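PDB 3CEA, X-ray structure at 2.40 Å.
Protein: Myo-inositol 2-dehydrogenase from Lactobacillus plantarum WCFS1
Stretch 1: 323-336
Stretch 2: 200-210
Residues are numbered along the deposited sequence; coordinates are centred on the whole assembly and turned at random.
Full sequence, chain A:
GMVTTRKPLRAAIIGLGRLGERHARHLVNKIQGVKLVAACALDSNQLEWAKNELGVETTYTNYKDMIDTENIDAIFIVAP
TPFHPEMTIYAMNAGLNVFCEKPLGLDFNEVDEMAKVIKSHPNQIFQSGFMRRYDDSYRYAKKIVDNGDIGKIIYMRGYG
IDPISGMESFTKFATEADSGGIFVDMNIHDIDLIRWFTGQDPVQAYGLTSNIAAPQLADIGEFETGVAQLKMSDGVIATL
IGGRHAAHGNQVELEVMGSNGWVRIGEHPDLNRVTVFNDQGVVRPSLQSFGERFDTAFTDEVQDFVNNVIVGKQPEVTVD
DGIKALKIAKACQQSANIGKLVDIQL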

ATOM      1  N   ILE A 323      17.656 -11.754 -30.988  1.00 46.84           N
ATOM      2  CA  ILE A 323      18.676 -10.973 -31.691  1.00 46.64           C
ATOM      3  C   ILE A 323      18.412  -9.476 -31.525  1.00 46.52           C
ATOM      4  O   ILE A 323      19.305  -8.727 -31.120  1.00 46.49           O
ATOM      5  CB  ILE A 323      18.779 -11.361 -33.194  1.00 46.63           C
ATOM      6  CG1 ILE A 323      19.305 -12.794 -33.343  1.00 46.65           C
ATOM      7  CG2 ILE A 323      19.690 -10.395 -33.944  1.00 47.23           C
ATOM      8  CD1 ILE A 323      19.164 -13.380 -34.734  1.00 46.45           C
ATOM      9  N   LYS A 324      17.180  -9.061 -31.814  1.00 46.33           N
ATOM     10  CA  LYS A 324      16.768  -7.663 -31.675  1.00 46.33           C
ATOM     11  C   LYS A 324      16.970  -7.124 -30.254  1.00 46.22           C
ATOM     12  O   LYS A 324      17.542  -6.048 -30.071  1.00 46.25           O
ATOM     13  CB  LYS A 324      15.316  -7.482 -32.124  1.00 46.45           C
ATOM     14  CG  LYS A 324      15.120  -7.629 -33.625  1.00 47.17           C
ATOM     15  CD  LYS A 324      13.656  -7.568 -34.004  1.00 48.50           C
ATOM     16  CE  LYS A 324      13.480  -7.479 -35.513  1.00 49.93           C
ATOM     17  NZ  LYS A 324      12.042  -7.358 -35.879  1.00 51.30           N
ATOM     18  N   ALA A 325      16.516  -7.883 -29.258  1.00 46.05           N
ATOM     19  CA  ALA A 325      16.677  -7.505 -27.853  1.00 45.96           C
ATOM     20  C   ALA A 325      18.148  -7.318 -27.484  1.00 45.94           C
ATOM     21  O   ALA A 325      18.505  -6.384 -26.763  1.00 45.98           O
ATOM     22  CB  ALA A 325      16.021  -8.538 -26.941  1.00 45.75           C
ATOM     23  N   LEU A 326      18.994  -8.212 -27.992  1.00 45.98           N
ATOM     24  CA  LEU A 326      20.434  -8.141 -27.775  1.00 45.86           C
ATOM     25  C   LEU A 326      21.049  -6.934 -28.488  1.00 45.90           C
ATOM     26  O   LEU A 326      21.967  -6.300 -27.962  1.00 45.94           O
ATOM     27  CB  LEU A 326      21.096  -9.441 -28.242  1.00 45.87           C
ATOM     28  CG  LEU A 326      22.594  -9.659 -28.016  1.00 45.89           C
ATOM     29  CD1 LEU A 326      22.915  -9.740 -26.532  1.00 45.57           C
ATOM     30  CD2 LEU A 326      23.056 -10.915 -28.744  1.00 45.89           C
ATOM     31  N   LYS A 327      20.535  -6.624 -29.678  1.00 45.80           N
ATOM     32  CA  LYS A 327      21.010  -5.486 -30.466  1.00 45.78           C
ATOM     33  C   LYS A 327      20.679  -4.152 -29.801  1.00 45.64           C
ATOM     34  O   LYS A 327      21.529  -3.260 -29.736  1.00 45.77           O
ATOM     35  CB  LYS A 327      20.442  -5.523 -31.888  1.00 45.66           C
ATOM     36  CG  LYS A 327      21.091  -6.552 -32.795  1.00 46.05           C
ATOM     37  CD  LYS A 327      20.663  -6.371 -34.242  1.00 47.40           C
ATOM     38  CE  LYS A 327      21.424  -7.313 -35.156  1.00 48.50           C
ATOM     39  NZ  LYS A 327      21.196  -7.005 -36.593  1.00 50.62           N
ATOM     40  N   ILE A 328      19.443  -4.030 -29.316  1.00 45.39           N
ATOM     41  CA  ILE A 328      18.980  -2.831 -28.610  1.00 44.89           C
ATOM     42  C   ILE A 328      19.762  -2.630 -27.304  1.00 44.89           C
ATOM     43  O   ILE A 328      20.133  -1.505 -26.964  1.00 44.80           O
ATOM     44  CB  ILE A 328      17.453  -2.884 -28.333  1.00 44.56           C
ATOM     45  CG1 ILE A 328      16.674  -3.004 -29.650  1.00 43.78           C
ATOM     46  CG2 ILE A 328      16.993  -1.642 -27.566  1.00 43.92           C
ATOM     47  CD1 ILE A 328      15.337  -3.725 -29.527  1.00 41.26           C
ATOM     48  N   ALA A 329      20.017  -3.727 -26.594  1.00 44.85           N
ATOM     49  CA  ALA A 329      20.808  -3.701 -25.369  1.00 45.10           C
ATOM     50  C   ALA A 329      22.225  -3.194 -25.627  1.00 45.44           C
ATOM     51  O   ALA A 329      22.705  -2.296 -24.932  1.00 45.37           O
ATOM     52  CB  ALA A 329      20.840  -5.082 -24.735  1.00 45.09           C
ATOM     53  N   LYS A 330      22.882  -3.763 -26.636  1.00 45.92           N
ATOM     54  CA  LYS A 330      24.246  -3.377 -26.992  1.00 46.38           C
ATOM     55  C   LYS A 330      24.319  -1.941 -27.522  1.00 46.27           C
ATOM     56  O   LYS A 330      25.366  -1.294 -27.430  1.00 46.30           O
ATOM     57  CB  LYS A 330      24.852  -4.364 -27.997  1.00 46.77           C
ATOM     58  CG  LYS A 330      25.241  -5.710 -27.391  1.00 46.88           C
ATOM     59  CD  LYS A 330      26.116  -6.520 -28.336  1.00 47.07           C
ATOM     60  N   ALA A 331      23.202  -1.453 -28.061  1.00 45.79           N
ATOM     61  CA  ALA A 331      23.098  -0.069 -28.519  1.00 45.35           C
ATOM     62  C   ALA A 331      23.054   0.907 -27.343  1.00 44.95           C
ATOM     63  O   ALA A 331      23.571   2.018 -27.437  1.00 45.03           O
ATOM     64  CB  ALA A 331      21.877   0.109 -29.411  1.00 45.52           C
ATOM     65  N   CYS A 332      22.438   0.487 -26.240  1.00 44.66           N
ATOM     66  CA  CYS A 332      22.376   1.299 -25.027  1.00 44.38           C
ATOM     67  C   CYS A 332      23.747   1.377 -24.367  1.00 44.88           C
ATOM     68  O   CYS A 332      24.143   2.432 -23.867  1.00 44.94           O
ATOM     69  CB  CYS A 332      21.356   0.730 -24.042  1.00 44.28           C
ATOM     70  SG  CYS A 332      19.649   0.706 -24.636  1.00 42.92           S
ATOM     71  N   GLN A 333      24.463   0.252 -24.377  1.00 45.20           N
ATOM     72  CA  GLN A 333      25.813   0.169 -23.829  1.00 45.47           C
ATOM     73  C   GLN A 333      26.788   1.010 -24.646  1.00 45.37           C
ATOM     74  O   GLN A 333      27.650   1.685 -24.084  1.00 45.41           O
ATOM     75  CB  GLN A 333      26.284  -1.289 -23.765  1.00 45.53           C
ATOM     76  CG  GLN A 333      27.572  -1.501 -22.974  1.00 46.62           C
ATOM     77  CD  GLN A 333      27.417  -1.182 -21.492  1.00 49.02           C
ATOM     78  OE1 GLN A 333      26.594  -1.779 -20.794  1.00 48.41           O
ATOM     79  NE2 GLN A 333      28.218  -0.236 -21.005  1.00 50.09           N
ATOM     80  N   GLN A 334      26.638   0.965 -25.969  1.00 45.21           N
ATOM     81  CA  GLN A 334      27.458   1.757 -26.877  1.00 45.23           C
ATOM     82  C   GLN A 334      27.228   3.249 -26.663  1.00 44.49           C
ATOM     83  O   GLN A 334      28.183   4.023 -26.627  1.00 44.59           O
ATOM     84  CB  GLN A 334      27.165   1.384 -28.332  1.00 45.33           C
ATOM     85  CG  GLN A 334      28.145   1.982 -29.341  1.00 46.48           C
ATOM     86  CD  GLN A 334      27.686   1.819 -30.781  1.00 46.39           C
ATOM     87  OE1 GLN A 334      26.719   1.110 -31.065  1.00 49.82           O
ATOM     88  NE2 GLN A 334      28.384   2.480 -31.701  1.00 48.71           N
ATOM     89  N   SER A 335      25.961   3.635 -26.514  1.00 43.75           N
ATOM     90  CA  SER A 335      25.570   5.028 -26.282  1.00 43.18           C
ATOM     91  C   SER A 335      26.259   5.627 -25.057  1.00 42.93           C
ATOM     92  O   SER A 335      26.699   6.776 -25.082  1.00 42.60           O
ATOM     93  CB  SER A 335      24.049   5.133 -26.139  1.00 43.00           C
ATOM     94  OG  SER A 335      23.649   6.464 -25.872  1.00 42.02           O
ATOM     95  N   ALA A 336      26.348   4.825 -23.999  1.00 43.13           N
ATOM     96  CA  ALA A 336      26.982   5.220 -22.748  1.00 43.13           C
ATOM     97  C   ALA A 336      28.499   5.324 -22.880  1.00 43.34           C
ATOM     98  O   ALA A 336      29.109   6.254 -22.350  1.00 43.54           O
ATOM     99  CB  ALA A 336      26.611   4.240 -21.651  1.00 43.10           C
TER
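Stretch 2, residues 200-210: QDPVQAYGLTS

The most striking feature of this contact is the closeness of two backbones at Gly207, where the strand passes against the helix with no side chain between them. The CA atoms of Gly207 and Ala336 are 4.6 Å apart, Gly207 CA lies 3.7 Å from Cys332 O, and Ala336 CA makes a CA-H...O contact of 3.2 Å with Gly207 O. A CB built at ideal geometry on Gly207 would point toward the helix and fall 2.3 Å from Cys332 O, a clash, so the approach depends on glycine. Here too Gly207 N donates a hydrogen bond to Ser335 OG (2.9 Å), tying a helix side chain to the strand backbone.

Residues 202-210 form an extended strand, preceded by Gln200 and Asp201 in a loop, and cross the helix 323-336 at -62°, with the axes 5.9 Å apart at closest approach. Both run in the same general sense, so early residues of one meet early residues of the other. Along the strand, Pro202, Ala205, Gly207 and Thr209 supply the main contacts, whereas the CA-to-CB bonds of Gln204, Tyr206 and Leu208 point away from the helix.

At the N-terminal end of the contact, Lys324 NZ and Asp201 OD2 form a long salt bridge of 3.7 Å. A water reinforces it, donating to Asp201 OD2 (2.7 Å) and accepting from Lys324 NZ (2.8 Å). One helical turn on, Ile328 CD1 packs 3.5 Å from Pro202 CD. The small side chain of Ala205 then points toward the helix, its CB 4.1 Å from Cys332 SG. Beyond the glycine, Thr209 CG2 lies 3.7 Å from Ala336 CB and 4.1 Å from Gln333 NE2; the CA-to-CB bond of Gln333 points away, but the end of its side chain comes nearer the strand.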

ATOM      1  N   GLN A 200       6.211  -2.317 -31.343  1.00 46.27           N
ATOM      2  CA  GLN A 200       7.129  -1.370 -31.971  1.00 47.01           C
ATOM      3  C   GLN A 200       8.588  -1.731 -31.668  1.00 46.71           C
ATOM      4  O   GLN A 200       8.871  -2.519 -30.758  1.00 46.66           O
ATOM      5  CB  GLN A 200       6.833   0.054 -31.478  1.00 47.10           C
ATOM      6  CG  GLN A 200       5.416   0.552 -31.767  1.00 47.73           C
ATOM      7  CD  GLN A 200       5.077   1.875 -31.076  1.00 48.10           C
ATOM      8  OE1 GLN A 200       5.946   2.718 -30.828  1.00 48.10           O
ATOM      9  NE2 GLN A 200       3.792   2.070 -30.786  1.00 51.07           N
ATOM     10  N   ASP A 201       9.503  -1.151 -32.442  1.00 46.50           N
ATOM     11  CA  ASP A 201      10.939  -1.288 -32.211  1.00 46.35           C
ATOM     12  C   ASP A 201      11.548   0.073 -31.859  1.00 45.89           C
ATOM     13  O   ASP A 201      11.068   1.101 -32.334  1.00 45.85           O
ATOM     14  CB  ASP A 201      11.633  -1.853 -33.457  1.00 46.65           C
ATOM     15  CG  ASP A 201      11.408  -3.351 -33.639  1.00 48.64           C
ATOM     16  OD1 ASP A 201      11.076  -4.047 -32.652  1.00 49.92           O
ATOM     17  OD2 ASP A 201      11.578  -3.835 -34.781  1.00 49.11           O
ATOM     18  N   PRO A 202      12.599   0.087 -31.014  1.00 45.56           N
ATOM     19  CA  PRO A 202      13.331   1.324 -30.742  1.00 45.17           C
ATOM     20  C   PRO A 202      14.138   1.782 -31.954  1.00 44.93           C
ATOM     21  O   PRO A 202      14.746   0.956 -32.642  1.00 45.27           O
ATOM     22  CB  PRO A 202      14.284   0.937 -29.604  1.00 45.07           C
ATOM     23  CG  PRO A 202      13.791  -0.365 -29.090  1.00 45.82           C
ATOM     24  CD  PRO A 202      13.142  -1.042 -30.243  1.00 45.65           C
ATOM     25  N   VAL A 203      14.139   3.088 -32.206  1.00 44.16           N
ATOM     26  CA  VAL A 203      14.913   3.661 -33.309  1.00 43.22           C
ATOM     27  C   VAL A 203      16.111   4.486 -32.823  1.00 42.57           C
ATOM     28  O   VAL A 203      17.009   4.803 -33.604  1.00 42.73           O
ATOM     29  CB  VAL A 203      14.028   4.505 -34.265  1.00 43.19           C
ATOM     30  CG1 VAL A 203      12.966   3.628 -34.918  1.00 43.14           C
ATOM     31  CG2 VAL A 203      13.389   5.685 -33.535  1.00 42.84           C
ATOM     32  N   GLN A 204      16.120   4.813 -31.533  1.00 41.76           N
ATOM     33  CA  GLN A 204      17.149   5.672 -30.948  1.00 41.01           C
ATOM     34  C   GLN A 204      17.337   5.366 -29.468  1.00 40.55           C
ATOM     35  O   GLN A 204      16.370   5.111 -28.753  1.00 40.20           O
ATOM     36  CB  GLN A 204      16.773   7.144 -31.134  1.00 41.03           C
ATOM     37  CG  GLN A 204      17.920   8.127 -30.952  1.00 40.75           C
ATOM     38  CD  GLN A 204      17.514   9.547 -31.284  1.00 40.83           C
ATOM     39  OE1 GLN A 204      16.756  10.183 -30.549  1.00 39.93           O
ATOM     40  NE2 GLN A 204      18.020  10.054 -32.399  1.00 40.75           N
ATOM     41  N   ALA A 205      18.589   5.405 -29.017  1.00 40.52           N
ATOM     42  CA  ALA A 205      18.924   5.091 -27.632  1.00 40.18           C
ATOM     43  C   ALA A 205      19.906   6.084 -27.024  1.00 39.97           C
ATOM     44  O   ALA A 205      20.891   6.483 -27.657  1.00 39.46           O
ATOM     45  CB  ALA A 205      19.476   3.676 -27.523  1.00 40.29           C
ATOM     46  N   TYR A 206      19.612   6.477 -25.789  1.00 40.04           N
ATOM     47  CA  TYR A 206      20.509   7.277 -24.975  1.00 39.91           C
ATOM     48  C   TYR A 206      20.780   6.501 -23.704  1.00 40.14           C
ATOM     49  O   TYR A 206      19.853   6.209 -22.943  1.00 40.31           O
ATOM     50  CB  TYR A 206      19.880   8.627 -24.648  1.00 39.66           C
ATOM     51  CG  TYR A 206      20.734   9.550 -23.793  1.00 40.29           C
ATOM     52  CD1 TYR A 206      22.062   9.821 -24.126  1.00 39.00           C
ATOM     53  CD2 TYR A 206      20.198  10.175 -22.666  1.00 39.92           C
ATOM     54  CE1 TYR A 206      22.840  10.674 -23.344  1.00 40.20           C
ATOM     55  CE2 TYR A 206      20.959  11.040 -21.889  1.00 39.52           C
ATOM     56  CZ  TYR A 206      22.280  11.283 -22.230  1.00 40.39           C
ATOM     57  OH  TYR A 206      23.039  12.131 -21.457  1.00 40.11           O
ATOM     58  N   GLY A 207      22.044   6.155 -23.489  1.00 39.95           N
ATOM     59  CA  GLY A 207      22.443   5.387 -22.318  1.00 40.03           C
ATOM     60  C   GLY A 207      23.442   6.122 -21.449  1.00 40.34           C
ATOM     61  O   GLY A 207      24.313   6.830 -21.952  1.00 40.34           O
ATOM     62  N   LEU A 208      23.298   5.962 -20.136  1.00 40.79           N
ATOM     63  CA  LEU A 208      24.238   6.522 -19.169  1.00 41.12           C
ATOM     64  C   LEU A 208      24.557   5.484 -18.105  1.00 41.67           C
ATOM     65  O   LEU A 208      23.679   4.731 -17.680  1.00 42.24           O
ATOM     66  CB  LEU A 208      23.672   7.792 -18.525  1.00 40.71           C
ATOM     67  CG  LEU A 208      23.560   9.042 -19.407  1.00 39.93           C
ATOM     68  CD1 LEU A 208      22.619  10.062 -18.783  1.00 38.81           C
ATOM     69  CD2 LEU A 208      24.929   9.659 -19.662  1.00 39.15           C
ATOM     70  N   THR A 209      25.819   5.439 -17.689  1.00 42.03           N
ATOM     71  CA  THR A 209      26.269   4.457 -16.710  1.00 42.52           C
ATOM     72  C   THR A 209      26.769   5.108 -15.430  1.00 42.86           C
ATOM     73  O   THR A 209      27.137   6.285 -15.426  1.00 42.60           O
ATOM     74  CB  THR A 209      27.372   3.540 -17.276  1.00 42.62           C
ATOM     75  OG1 THR A 209      28.433   4.335 -17.819  1.00 42.74           O
ATOM     76  CG2 THR A 209      26.812   2.617 -18.357  1.00 42.86           C
ATOM     77  N   SER A 210      26.778   4.329 -14.350  1.00 43.50           N
ATOM     78  CA  SER A 210      27.206   4.805 -13.039  1.00 44.01           C
ATOM     79  C   SER A 210      27.963   3.734 -12.280  1.00 44.78           C
ATOM     80  O   SER A 210      27.589   2.557 -12.307  1.00 44.94           O
ATOM     81  CB  SER A 210      25.999   5.239 -12.208  1.00 44.14           C
ATOM     82  OG  SER A 210      26.402   5.750 -10.948  1.00 43.63           O
TER
HETATM   83  O   HOH W   1       9.830  -5.852 -35.220  1.00 60.37           O